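Local structure of 2-polyprenyl-6-methoxyphenol hydroxylase-like FAD-dependent oxidoreductase (Streptomyces sp. NRRL 11266, 6UI5) at residues V410-A415 / Q457-L462; A422-S427 / L466-D471; E398-L403 / A475-G480; L51-Q56 / G404-K409. The protein binds flavin-adenine dinucleotide and belongs to the FAD-dependent oxidoreductases related to aromatic-ring hydroxylases, with a Rossmann-type FAD domain and a thioredoxin-like C-terminal domain. All coordinates share one frame; numbering follows the deposited sequence.

Contact 1. Residues V410-A415 / Q457-L462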
loop_
_atom_site.group_PDB
_atom_site.type_symbol
_atom_site.label_atom_id
_atom_site.label_comp_id
_atom_site.label_asym_id
_atom_site.label_seq_id
_atom_site.Cartn_x
_atom_site.Cartn_y
_atom_site.Cartn_z
ATOM N N VAL A 410 -13.853 18.264 21.703
ATOM C CA VAL A 410 -13.420 18.737 23.010
ATOM C C VAL A 410 -14.493 19.657 23.547
ATOM O O VAL A 410 -15.202 20.328 22.791
ATOM C CB VAL A 410 -12.041 19.464 22.992
ATOM C CG1 VAL A 410 -10.905 18.474 22.748
ATOM C CG2 VAL A 410 -12.006 20.595 21.958
ATOM N N GLN A 411 -14.601 19.681 24.866
ATOM C CA GLN A 411 -15.394 20.695 25.541
ATOM C C GLN A 411 -14.712 22.050 25.459
ATOM O O GLN A 411 -13.496 22.165 25.637
ATOM C CB GLN A 411 -15.586 20.318 27.008
ATOM C CG GLN A 411 -16.558 19.205 27.215
ATOM C CD GLN A 411 -17.922 19.602 26.740
ATOM O OE1 GLN A 411 -18.270 19.384 25.579
ATOM N NE2 GLN A 411 -18.705 20.213 27.628
ATOM N N ILE A 412 -15.491 23.093 25.212
ATOM C CA ILE A 412 -14.999 24.436 25.452
ATOM C C ILE A 412 -15.973 25.139 26.384
ATOM O O ILE A 412 -17.183 25.147 26.142
ATOM C CB ILE A 412 -14.771 25.220 24.148
ATOM C CG1 ILE A 412 -16.057 25.450 23.416
ATOM C CG2 ILE A 412 -13.747 24.512 23.241
ATOM C CD1 ILE A 412 -16.538 26.802 23.611
ATOM N N LYS A 413 -15.441 25.724 27.456
ATOM C CA LYS A 413 -16.250 26.271 28.531
ATOM C C LYS A 413 -16.321 27.791 28.415
ATOM O O LYS A 413 -15.298 28.468 28.466
ATOM C CB LYS A 413 -15.674 25.846 29.879
ATOM C CG LYS A 413 -15.419 24.355 29.989
ATOM C CD LYS A 413 -14.713 24.049 31.297
ATOM C CE LYS A 413 -14.745 22.573 31.651
ATOM N NZ LYS A 413 -14.023 21.719 30.644
ATOM N N THR A 414 -17.527 28.317 28.272
ATOM C CA THR A 414 -17.786 29.740 28.154
ATOM C C THR A 414 -18.327 30.246 29.491
ATOM O O THR A 414 -18.739 29.454 30.349
ATOM C CB THR A 414 -18.756 29.988 26.978
ATOM O OG1 THR A 414 -18.034 29.863 25.734
ATOM C CG2 THR A 414 -19.440 31.332 27.021
ATOM N N ALA A 415 -18.234 31.565 29.706
ATOM C CA ALA A 415 -18.866 32.135 30.887
ATOM C C ALA A 415 -20.387 32.014 30.845
ATOM O O ALA A 415 -21.033 32.239 31.874
ATOM C CB ALA A 415 -18.460 33.603 31.066
ATOM N N GLN A 457 -12.103 28.758 27.826
ATOM C CA GLN A 457 -11.007 28.347 28.664
ATOM C C GLN A 457 -9.982 27.559 27.865
ATOM O O GLN A 457 -10.304 27.000 26.815
ATOM C CB GLN A 457 -11.536 27.551 29.848
ATOM C CG GLN A 457 -12.363 28.499 30.716
ATOM C CD GLN A 457 -11.434 29.431 31.482
ATOM O OE1 GLN A 457 -10.558 28.966 32.213
ATOM N NE2 GLN A 457 -11.597 30.742 31.290
ATOM N N PRO A 458 -8.714 27.595 28.276
ATOM C CA PRO A 458 -7.691 26.872 27.519
ATOM C C PRO A 458 -8.025 25.394 27.450
ATOM O O PRO A 458 -8.573 24.813 28.385
ATOM C CB PRO A 458 -6.404 27.138 28.316
ATOM C CG PRO A 458 -6.856 27.566 29.657
ATOM C CD PRO A 458 -8.135 28.312 29.431
ATOM N N VAL A 459 -7.717 24.789 26.313
ATOM C CA VAL A 459 -8.048 23.400 26.044
ATOM C C VAL A 459 -6.738 22.646 25.869
ATOM O O VAL A 459 -5.919 23.037 25.034
ATOM C CB VAL A 459 -8.936 23.250 24.795
ATOM C CG1 VAL A 459 -9.101 21.770 24.399
ATOM C CG2 VAL A 459 -10.276 23.952 25.032
ATOM N N PRO A 460 -6.491 21.586 26.634
ATOM C CA PRO A 460 -5.228 20.845 26.502
ATOM C C PRO A 460 -5.031 20.317 25.093
ATOM O O PRO A 460 -5.935 19.727 24.500
ATOM C CB PRO A 460 -5.380 19.700 27.509
ATOM C CG PRO A 460 -6.388 20.209 28.507
ATOM C CD PRO A 460 -7.348 21.049 27.705
ATOM N N ASP A 461 -3.841 20.571 24.555
ATOM C CA ASP A 461 -3.362 20.099 23.263
ATOM C C ASP A 461 -3.976 20.846 22.095
ATOM O O ASP A 461 -3.973 20.346 20.976
ATOM C CB ASP A 461 -3.561 18.596 23.101
ATOM C CG ASP A 461 -2.542 17.805 23.883
ATOM O OD1 ASP A 461 -1.325 18.053 23.689
ATOM O OD2 ASP A 461 -2.956 16.965 24.713
ATOM N N LEU A 462 -4.495 22.037 22.337
ATOM C CA LEU A 462 -4.927 22.975 21.321
ATOM C C LEU A 462 -4.242 24.317 21.552
ATOM O O LEU A 462 -4.001 24.716 22.706
ATOM C CB LEU A 462 -6.450 23.164 21.362
ATOM C CG LEU A 462 -7.326 22.053 20.772
ATOM C CD1 LEU A 462 -8.752 22.552 20.699
ATOM C CD2 LEU A 462 -6.833 21.599 19.394
HETATM O O HOH W 1 -12.825 25.784 27.200
#
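Val459, Gln457 and Lys413 lose the most area where strand 411-414 meets the loop 457-462. Val459 points at the strand with CG1 anti to its backbone N (chi1 171°), which spreads its two methyls over successive residues. Val459 CG1 lies 4.0 Å from Val410 CG2, the valines crossing obliquely. The other methyl, Val459 CG2, packs 3.9 Å from Ile412 CG2 and also lies close to the carbonyl O of Gln411. Leu462 adds to the apolar patch, its CD1 meeting Val410 CG2 tip to tip at 4.0 Å.

At the other end the chains are joined by polar groups. Gln457 N donates to Lys413 O at 3.3 Å; the N-H···O angle of 138° makes this a bent bond, although the donor lies in the carbonyl plane. A water completes the link, accepting from Lys413 N at 2.6 Å and donating to Gln457 O at 2.8 Å, so both backbone groups of Lys413 are tied to Gln457, one directly and one through solvent. Lys413 CB comes near Gln457 CG, and both polar ends then lead away.

Val459 to Leu462 form a type II beta turn, with Leu462 N bonded to Val459 O. The strand pairs on with 417-420, so the arrangement is a beta hairpin packed against a turn-forming connection of the thioredoxin-like domain.

Contact 2. Residues A422-S427 / L466-D471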
loop_
_atom_site.group_PDB
_atom_site.type_symbol
_atom_site.label_atom_id
_atom_site.label_comp_id
_atom_site.label_asym_id
_atom_site.label_seq_id
_atom_site.Cartn_x
_atom_site.Cartn_y
_atom_site.Cartn_z
ATOM N N ALA A 422 -17.816 21.838 17.928
ATOM C CA ALA A 422 -18.635 21.873 16.715
ATOM C C ALA A 422 -19.893 22.713 16.911
ATOM O O ALA A 422 -20.372 23.336 15.958
ATOM C CB ALA A 422 -19.010 20.454 16.253
ATOM N N GLU A 423 -20.418 22.784 18.133
ATOM C CA GLU A 423 -21.613 23.594 18.376
ATOM C C GLU A 423 -21.417 25.104 18.136
ATOM O O GLU A 423 -22.414 25.801 17.886
ATOM C CB GLU A 423 -22.110 23.362 19.805
ATOM C CG GLU A 423 -22.419 21.901 20.111
ATOM C CD GLU A 423 -22.846 21.671 21.564
ATOM O OE1 GLU A 423 -22.294 20.750 22.206
ATOM O OE2 GLU A 423 -23.729 22.409 22.068
ATOM N N THR A 424 -20.183 25.639 18.217
ATOM C CA THR A 424 -20.013 27.083 18.040
ATOM C C THR A 424 -20.299 27.517 16.613
ATOM O O THR A 424 -20.656 28.678 16.383
ATOM C CB THR A 424 -18.591 27.543 18.413
ATOM O OG1 THR A 424 -17.642 27.009 17.480
ATOM C CG2 THR A 424 -18.217 27.122 19.814
ATOM N N LEU A 425 -20.128 26.625 15.641
ATOM C CA LEU A 425 -20.462 26.927 14.246
ATOM C C LEU A 425 -21.975 26.856 13.919
ATOM O O LEU A 425 -22.329 26.992 12.742
ATOM C CB LEU A 425 -19.695 25.991 13.305
ATOM C CG LEU A 425 -18.159 26.060 13.387
ATOM C CD1 LEU A 425 -17.521 24.740 13.891
ATOM C CD2 LEU A 425 -17.582 26.424 12.049
ATOM N N GLN A 426 -22.881 26.707 14.891
ATOM C CA GLN A 426 -24.289 26.517 14.520
ATOM C C GLN A 426 -24.928 27.765 13.946
ATOM O O GLN A 426 -25.967 27.653 13.289
ATOM C CB GLN A 426 -25.127 26.049 15.710
ATOM C CG GLN A 426 -24.758 24.646 16.132
ATOM C CD GLN A 426 -25.588 24.137 17.280
ATOM O OE1 GLN A 426 -26.657 24.666 17.572
ATOM N NE2 GLN A 426 -25.113 23.076 17.920
ATOM N N SER A 427 -24.359 28.946 14.186
ATOM C CA SER A 427 -24.920 30.147 13.570
ATOM C C SER A 427 -24.710 30.195 12.054
ATOM O O SER A 427 -25.252 31.093 11.392
ATOM C CB SER A 427 -24.317 31.385 14.225
ATOM O OG SER A 427 -22.900 31.293 14.257
ATOM N N LEU A 466 -7.729 30.240 17.446
ATOM C CA LEU A 466 -7.977 29.505 16.201
ATOM C C LEU A 466 -9.071 30.214 15.420
ATOM O O LEU A 466 -9.975 30.840 15.996
ATOM C CB LEU A 466 -8.384 28.029 16.414
ATOM C CG LEU A 466 -7.521 27.049 17.256
ATOM C CD1 LEU A 466 -7.975 26.968 18.702
ATOM C CD2 LEU A 466 -7.412 25.655 16.693
ATOM N N LEU A 467 -8.982 30.120 14.100
ATOM C CA LEU A 467 -10.019 30.648 13.226
ATOM C C LEU A 467 -10.647 29.501 12.439
ATOM O O LEU A 467 -9.933 28.734 11.776
ATOM C CB LEU A 467 -9.453 31.700 12.286
ATOM C CG LEU A 467 -10.379 32.287 11.228
ATOM C CD1 LEU A 467 -11.391 33.319 11.809
ATOM C CD2 LEU A 467 -9.518 32.888 10.078
ATOM N N LEU A 468 -11.968 29.360 12.537
ATOM C CA LEU A 468 -12.673 28.288 11.833
ATOM C C LEU A 468 -13.466 28.884 10.691
ATOM O O LEU A 468 -14.192 29.871 10.876
ATOM C CB LEU A 468 -13.614 27.524 12.758
ATOM C CG LEU A 468 -12.998 27.062 14.073
ATOM C CD1 LEU A 468 -14.109 26.510 15.002
ATOM C CD2 LEU A 468 -11.888 26.031 13.841
ATOM N N ARG A 469 -13.298 28.311 9.511
ATOM C CA ARG A 469 -14.208 28.603 8.416
ATOM C C ARG A 469 -15.608 28.041 8.680
ATOM O O ARG A 469 -15.791 27.146 9.514
ATOM C CB ARG A 469 -13.672 28.042 7.107
ATOM C CG ARG A 469 -12.147 28.147 6.950
ATOM C CD ARG A 469 -11.809 27.816 5.520
ATOM N NE ARG A 469 -12.598 26.662 5.028
ATOM C CZ ARG A 469 -12.341 25.985 3.911
ATOM N NH1 ARG A 469 -11.317 26.336 3.106
ATOM N NH2 ARG A 469 -13.116 24.958 3.581
ATOM N N PRO A 470 -16.622 28.589 8.001
ATOM C CA PRO A 470 -18.002 28.171 8.288
ATOM C C PRO A 470 -18.237 26.671 8.172
ATOM O O PRO A 470 -19.194 26.171 8.768
ATOM C CB PRO A 470 -18.832 28.953 7.259
ATOM C CG PRO A 470 -18.024 30.177 6.982
ATOM C CD PRO A 470 -16.582 29.718 7.043
ATOM N N ASP A 471 -17.394 25.937 7.453
ATOM C CA ASP A 471 -17.509 24.497 7.408
ATOM C C ASP A 471 -16.687 23.795 8.492
ATOM O O ASP A 471 -16.456 22.588 8.395
ATOM C CB ASP A 471 -17.124 23.998 6.018
ATOM C CG ASP A 471 -15.741 24.438 5.596
ATOM O OD1 ASP A 471 -14.967 24.904 6.454
ATOM O OD2 ASP A 471 -15.412 24.271 4.397
#
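Apolar packing between side chains comes down to one leucine pair. Leu425 CG is anti to the carbonyl carbon (chi1 -60°), which sends the forked end toward the strand end at 466-471. There Leu425 CD1 lies 4.0 Å from Leu468 CD1, the two leucines crossing at about a right angle.

The other methyl makes van der Waals contacts with backbone: Leu425 CD2 is 3.2 Å from Arg469 O, and Leu425 CD2 is 3.7 Å from Pro470 O. Thr424 OG1 comes near Leu468 CD1, but that hydroxyl is bonded to Val421 O in its own turn.

No hydrogen bond joins the two segments. The polar interactions are internal to 466-471, where Arg469 and Asp471 both point away from Leu425. Arg469 grips the carboxylate side-on, NE to OD1 of Asp471 at 3.3 Å and NH2 to OD2 of Asp471 at 2.5 Å. Both oxygens use their syn lone pairs and lie near the guanidinium plane, which fixes the arginine's rotation. Arg469 NH1 pairs with Glu330, so one guanidinium serves two acids.

The leucine pair thus lies between the turn that follows strand 417-420 and the end of strand 465-468, with Val431 of strand 430-434 touching both Leu425 and Leu468. Beyond them, Arg469 and Pro470 rest on Trp309 of helix 295-316, and Arg469 makes a cation-pi contact with Trp494 of helix 484-495.

Contact 3. Residues E398-L403 / A475-G480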
loop_
_atom_site.group_PDB
_atom_site.type_symbol
_atom_site.label_atom_id
_atom_site.label_comp_id
_atom_site.label_asym_id
_atom_site.label_seq_id
_atom_site.Cartn_x
_atom_site.Cartn_y
_atom_site.Cartn_z
ATOM N N GLU A 398 7.013 22.137 10.736
ATOM C CA GLU A 398 6.520 21.044 11.561
ATOM C C GLU A 398 5.186 20.530 11.023
ATOM O O GLU A 398 4.385 21.283 10.459
ATOM C CB GLU A 398 6.379 21.498 13.018
ATOM C CG GLU A 398 5.855 20.438 13.992
ATOM C CD GLU A 398 6.955 19.753 14.801
ATOM O OE1 GLU A 398 7.945 20.422 15.185
ATOM O OE2 GLU A 398 6.810 18.542 15.071
ATOM N N GLY A 399 4.969 19.225 11.177
ATOM C CA GLY A 399 3.705 18.623 10.798
ATOM C C GLY A 399 2.572 19.115 11.691
ATOM O O GLY A 399 2.579 18.866 12.911
ATOM N N ASP A 400 1.597 19.809 11.099
ATOM C CA ASP A 400 0.455 20.370 11.812
ATOM C C ASP A 400 -0.771 19.510 11.526
ATOM O O ASP A 400 -1.153 19.330 10.367
ATOM C CB ASP A 400 0.215 21.818 11.380
ATOM C CG ASP A 400 -0.828 22.533 12.230
ATOM O OD1 ASP A 400 -1.449 21.904 13.109
ATOM O OD2 ASP A 400 -1.042 23.739 11.994
ATOM N N ARG A 401 -1.390 18.998 12.586
ATOM C CA ARG A 401 -2.537 18.110 12.498
ATOM C C ARG A 401 -3.860 18.841 12.656
ATOM O O ARG A 401 -4.915 18.197 12.701
ATOM C CB ARG A 401 -2.410 17.012 13.555
ATOM C CG ARG A 401 -1.416 15.929 13.147
ATOM C CD ARG A 401 -2.104 14.873 12.309
ATOM N NE ARG A 401 -1.447 14.544 11.044
ATOM C CZ ARG A 401 -2.045 13.886 10.056
ATOM N NH1 ARG A 401 -1.387 13.624 8.923
ATOM N NH2 ARG A 401 -3.312 13.478 10.187
ATOM N N LEU A 402 -3.832 20.165 12.760
ATOM C CA LEU A 402 -5.047 20.942 12.967
ATOM C C LEU A 402 -5.442 21.784 11.765
ATOM O O LEU A 402 -6.639 21.890 11.464
ATOM C CB LEU A 402 -4.892 21.846 14.203
ATOM C CG LEU A 402 -4.639 21.092 15.516
ATOM C CD1 LEU A 402 -4.396 22.033 16.673
ATOM C CD2 LEU A 402 -5.768 20.105 15.869
ATOM N N LEU A 403 -4.469 22.383 11.067
ATOM C CA LEU A 403 -4.779 23.223 9.913
ATOM C C LEU A 403 -5.509 22.427 8.844
ATOM O O LEU A 403 -5.135 21.294 8.521
ATOM C CB LEU A 403 -3.513 23.826 9.311
ATOM C CG LEU A 403 -3.172 25.278 9.660
ATOM C CD1 LEU A 403 -1.803 25.619 9.126
ATOM C CD2 LEU A 403 -4.193 26.270 9.124
ATOM N N ALA A 475 -8.592 27.475 9.481
ATOM C CA ALA A 475 -7.815 28.215 8.500
ATOM C C ALA A 475 -6.630 28.948 9.115
ATOM O O ALA A 475 -5.785 29.456 8.376
ATOM C CB ALA A 475 -8.715 29.217 7.764
ATOM N N TRP A 476 -6.536 28.994 10.441
ATOM C CA TRP A 476 -5.485 29.745 11.115
ATOM C C TRP A 476 -5.499 29.393 12.590
ATOM O O TRP A 476 -6.569 29.197 13.184
ATOM C CB TRP A 476 -5.675 31.263 10.950
ATOM C CG TRP A 476 -4.775 32.133 11.817
ATOM C CD1 TRP A 476 -3.609 32.754 11.431
ATOM C CD2 TRP A 476 -4.981 32.502 13.186
ATOM N NE1 TRP A 476 -3.086 33.473 12.470
ATOM C CE2 TRP A 476 -3.900 33.337 13.561
ATOM C CE3 TRP A 476 -5.975 32.219 14.128
ATOM C CZ2 TRP A 476 -3.778 33.881 14.846
ATOM C CZ3 TRP A 476 -5.854 32.755 15.402
ATOM C CH2 TRP A 476 -4.762 33.584 15.750
ATOM N N HIS A 477 -4.313 29.347 13.173
ATOM C CA HIS A 477 -4.153 29.236 14.615
ATOM C C HIS A 477 -2.750 29.735 14.978
ATOM O O HIS A 477 -1.881 29.855 14.111
ATOM C CB HIS A 477 -4.397 27.798 15.057
ATOM C CG HIS A 477 -3.288 26.863 14.697
ATOM N ND1 HIS A 477 -1.987 27.053 15.122
ATOM C CD2 HIS A 477 -3.280 25.735 13.944
ATOM C CE1 HIS A 477 -1.228 26.081 14.650
ATOM N NE2 HIS A 477 -1.987 25.263 13.940
ATOM N N ASP A 478 -2.517 29.981 16.281
ATOM C CA ASP A 478 -1.268 30.597 16.756
ATOM C C ASP A 478 -0.406 29.660 17.597
ATOM O O ASP A 478 0.263 30.106 18.523
ATOM C CB ASP A 478 -1.546 31.866 17.565
ATOM C CG ASP A 478 -2.380 31.603 18.839
ATOM O OD1 ASP A 478 -2.592 30.432 19.208
ATOM O OD2 ASP A 478 -2.844 32.573 19.479
ATOM N N GLY A 479 -0.440 28.366 17.326
ATOM C CA GLY A 479 0.409 27.428 18.034
ATOM C C GLY A 479 1.659 27.057 17.250
ATOM O O GLY A 479 2.536 26.352 17.764
ATOM N N GLY A 480 1.725 27.480 15.985
ATOM C CA GLY A 480 2.982 27.527 15.267
ATOM C C GLY A 480 3.540 28.935 15.389
ATOM O O GLY A 480 3.508 29.532 16.473
#
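An Asx turn at Asp400 presents a carboxylate to a histidine on strand 474-477, an edge strand of the four-stranded mixed sheet in the thioredoxin-like domain. His477 NE2 donates to Asp400 OD2 at 2.6 Å, with an N-H···O angle of 146°. The residues reach toward each other tip to tip: OD2 uses its syn lone pair, yet the carboxylate and imidazole planes stand 74° apart. Asp400 CG is anti to its backbone N (chi1 -171°), which extends the acid toward the strand.

Both partners are positioned from within their own segments. Asp400 OD1 accepts from Leu402 N at 3.0 Å, approached from above the carboxylate plane, and this bond closes the Asx turn. His477 ND1 accepts from Gly479 N at 3.0 Å, close to the ring plane. The ring's rotation is thereby fixed, and the pattern is consistent with a neutral ring protonated at NE2, whose N-H the carboxylate probably polarises.

Leucines add packing. Leu403 CD2 lies 3.6 Å from Ala475 C, and Leu402 CB approaches His477 CD2 obliquely at 4.2 Å.

His477 also touches Leu466 on the adjacent strand 465-468, to which Ala475 and Trp476 are bonded through Leu467. Trp476 points away from the loop, packs on helix 484-495 and donates through NE1 to Gly483 O, so the strand lies between that helix and the 398-403 loop.

Contact 4. Residues L51-Q56 / G404-K409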
loop_
_atom_site.group_PDB
_atom_site.type_symbol
_atom_site.label_atom_id
_atom_site.label_comp_id
_atom_site.label_asym_id
_atom_site.label_seq_id
_atom_site.Cartn_x
_atom_site.Cartn_y
_atom_site.Cartn_z
ATOM N N LEU A 51 -20.534 12.587 11.762
ATOM C CA LEU A 51 -21.076 13.070 13.029
ATOM C C LEU A 51 -20.628 14.503 13.336
ATOM O O LEU A 51 -21.470 15.346 13.666
ATOM C CB LEU A 51 -20.706 12.112 14.155
ATOM C CG LEU A 51 -21.635 10.892 14.167
ATOM C CD1 LEU A 51 -21.056 9.705 14.974
ATOM C CD2 LEU A 51 -22.996 11.308 14.677
ATOM N N GLU A 52 -19.320 14.820 13.201
ATOM C CA GLU A 52 -18.867 16.191 13.513
ATOM C C GLU A 52 -19.567 17.225 12.632
ATOM O O GLU A 52 -20.022 18.261 13.123
ATOM C CB GLU A 52 -17.330 16.364 13.390
ATOM C CG GLU A 52 -16.419 15.190 13.807
ATOM C CD GLU A 52 -14.881 15.450 13.589
ATOM O OE1 GLU A 52 -14.109 15.097 14.512
ATOM O OE2 GLU A 52 -14.446 16.002 12.531
ATOM N N MET A 53 -19.672 16.953 11.322
ATOM C CA MET A 53 -20.345 17.894 10.428
ATOM C C MET A 53 -21.815 18.072 10.772
ATOM O O MET A 53 -22.367 19.157 10.558
ATOM C CB MET A 53 -20.238 17.432 8.980
ATOM C CG MET A 53 -18.856 17.566 8.431
ATOM S SD MET A 53 -18.865 17.184 6.695
ATOM C CE MET A 53 -18.461 15.425 6.746
ATOM N N LEU A 54 -22.477 17.018 11.267
ATOM C CA LEU A 54 -23.864 17.179 11.692
ATOM C C LEU A 54 -23.943 17.857 13.051
ATOM O O LEU A 54 -24.917 18.568 13.327
ATOM C CB LEU A 54 -24.592 15.831 11.737
ATOM C CG LEU A 54 -24.808 14.983 10.481
ATOM C CD1 LEU A 54 -25.306 13.571 10.843
ATOM C CD2 LEU A 54 -25.834 15.623 9.606
ATOM N N ASP A 55 -22.927 17.657 13.899
ATOM C CA ASP A 55 -22.889 18.336 15.195
ATOM C C ASP A 55 -22.824 19.846 15.019
ATOM O O ASP A 55 -23.446 20.597 15.773
ATOM C CB ASP A 55 -21.698 17.848 16.008
ATOM C CG ASP A 55 -22.103 16.991 17.167
ATOM O OD1 ASP A 55 -23.287 17.062 17.575
ATOM O OD2 ASP A 55 -21.232 16.261 17.684
ATOM N N GLN A 56 -22.090 20.304 14.009
ATOM C CA GLN A 56 -22.000 21.722 13.692
ATOM C C GLN A 56 -23.353 22.368 13.434
ATOM O O GLN A 56 -23.425 23.604 13.370
ATOM C CB GLN A 56 -21.073 21.888 12.475
ATOM C CG GLN A 56 -19.590 21.742 12.864
ATOM C CD GLN A 56 -18.671 21.740 11.682
ATOM O OE1 GLN A 56 -17.516 21.327 11.820
ATOM N NE2 GLN A 56 -19.169 22.182 10.490
ATOM N N GLY A 404 -6.542 23.049 8.284
ATOM C CA GLY A 404 -7.314 22.447 7.219
ATOM C C GLY A 404 -8.242 21.352 7.661
ATOM O O GLY A 404 -8.700 20.584 6.807
ATOM N N ARG A 405 -8.498 21.217 8.969
ATOM C CA ARG A 405 -9.348 20.152 9.496
ATOM C C ARG A 405 -10.294 20.668 10.555
ATOM O O ARG A 405 -10.030 21.669 11.220
ATOM C CB ARG A 405 -8.535 19.005 10.095
ATOM C CG ARG A 405 -7.651 18.471 9.025
ATOM C CD ARG A 405 -7.162 17.112 9.218
ATOM N NE ARG A 405 -5.723 17.157 8.984
ATOM C CZ ARG A 405 -4.952 16.094 8.843
ATOM N NH1 ARG A 405 -3.635 16.239 8.640
ATOM N NH2 ARG A 405 -5.500 14.881 8.873
ATOM N N ARG A 406 -11.410 19.975 10.688
ATOM C CA ARG A 406 -12.312 20.258 11.788
ATOM C C ARG A 406 -11.678 19.764 13.085
ATOM O O ARG A 406 -11.025 18.717 13.124
ATOM C CB ARG A 406 -13.688 19.599 11.547
ATOM C CG ARG A 406 -14.537 20.259 10.400
ATOM C CD ARG A 406 -15.771 19.415 10.066
ATOM N NE ARG A 406 -15.387 18.035 10.280
ATOM C CZ ARG A 406 -15.068 17.200 9.315
ATOM N NH1 ARG A 406 -15.159 17.597 8.049
ATOM N NH2 ARG A 406 -14.679 15.966 9.623
ATOM N N LEU A 407 -11.882 20.525 14.149
ATOM C CA LEU A 407 -11.251 20.258 15.426
ATOM C C LEU A 407 -11.744 18.951 16.074
ATOM O O LEU A 407 -12.823 18.435 15.743
ATOM C CB LEU A 407 -11.529 21.422 16.362
ATOM C CG LEU A 407 -10.715 22.659 16.028
ATOM C CD1 LEU A 407 -11.267 23.798 16.861
ATOM C CD2 LEU A 407 -9.230 22.388 16.373
ATOM N N PRO A 408 -10.973 18.419 17.031
ATOM C CA PRO A 408 -11.411 17.229 17.777
ATOM C C PRO A 408 -12.528 17.521 18.772
ATOM O O PRO A 408 -12.793 18.667 19.157
ATOM C CB PRO A 408 -10.141 16.777 18.513
ATOM C CG PRO A 408 -9.002 17.488 17.825
ATOM C CD PRO A 408 -9.569 18.773 17.325
ATOM N N LYS A 409 -13.184 16.440 19.203
ATOM C CA LYS A 409 -14.371 16.573 20.042
ATOM C C LYS A 409 -13.947 16.969 21.448
ATOM O O LYS A 409 -13.671 16.112 22.293
ATOM C CB LYS A 409 -15.190 15.273 20.042
ATOM C CG LYS A 409 -16.368 15.255 21.013
ATOM C CD LYS A 409 -17.374 14.150 20.717
ATOM C CE LYS A 409 -18.429 14.616 19.724
ATOM N NZ LYS A 409 -19.823 14.218 20.154
#
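The last turn of helix 48-55 and the extended loop 404-409 come closest in backbone at Glu52 and Arg406, whose CA atoms are 7.9 Å apart, so side chains bridge the gap. This is a domain interface: a helix of the FAD-binding domain faces a segment of the thioredoxin-like C-terminal domain, and a salt bridge carries this contact.

Arg406 grips Glu52 side-on with two nitrogens directed at one oxygen. NH2 of Arg406 donates to Glu52 OE2 at 2.9 Å (154°), and NE of Arg406 donates to the same OE2 of Glu52 at 3.2 Å (142°). OE2 lies in the guanidinium plane, but the carboxylate is turned 78° from it: NE meets the anti lone pair, whereas NH2 approaches from above the carboxylate plane. The extended Glu52 chain thus delivers a single oxygen, leaving OE1 to a salt bridge with Arg89. Arg406 NH2 also bonds Asn381 O.

Met53 covers one face of the guanidinium, its CG 3.7 Å from NH1 of Arg406 and offset toward the rim. From across the arginine chain, Gln56 brings OE1 to 3.1 Å from CD of Arg406, a carbonyl oxygen against a methylene next to a charged group. These neighbours hold the group on several sides, and the cation would probably be stabilised by the buried carboxylate.

At the periphery Lys409, bent at chi3 and chi4, crosses Asp55 at about a right angle. Asp55 also pairs through OD1 with Arg64, while the longer salt bridge to Lys409 runs from OD2 of Asp55 to NZ of Lys409 at 3.5 Å.

Overall arrangement
Contacts 1, 2 and 3 belong to the thioredoxin-like C-terminal part, whereas contact 4 joins it to the FAD-binding domain. Contacts 2 and 4 are the closest pair, their centres about 9 Å apart, and Gln56 mediates: Gln56 CG lies 3.6 Å from Ala422 O. Contacts 2 and 3 share a beta sheet, Leu467 N lying 2.7 Å from Trp476 O across neighbouring strands. Leu462 of contact 1 packs on the loops of contacts 3 and 4, with Leu462 CD2 3.7 Å from Leu402 CD1 and 3.9 Å from Leu407 CD2. The Met53 side chain of contact 4 stays about 11 Å from FAD, too far for direct contact.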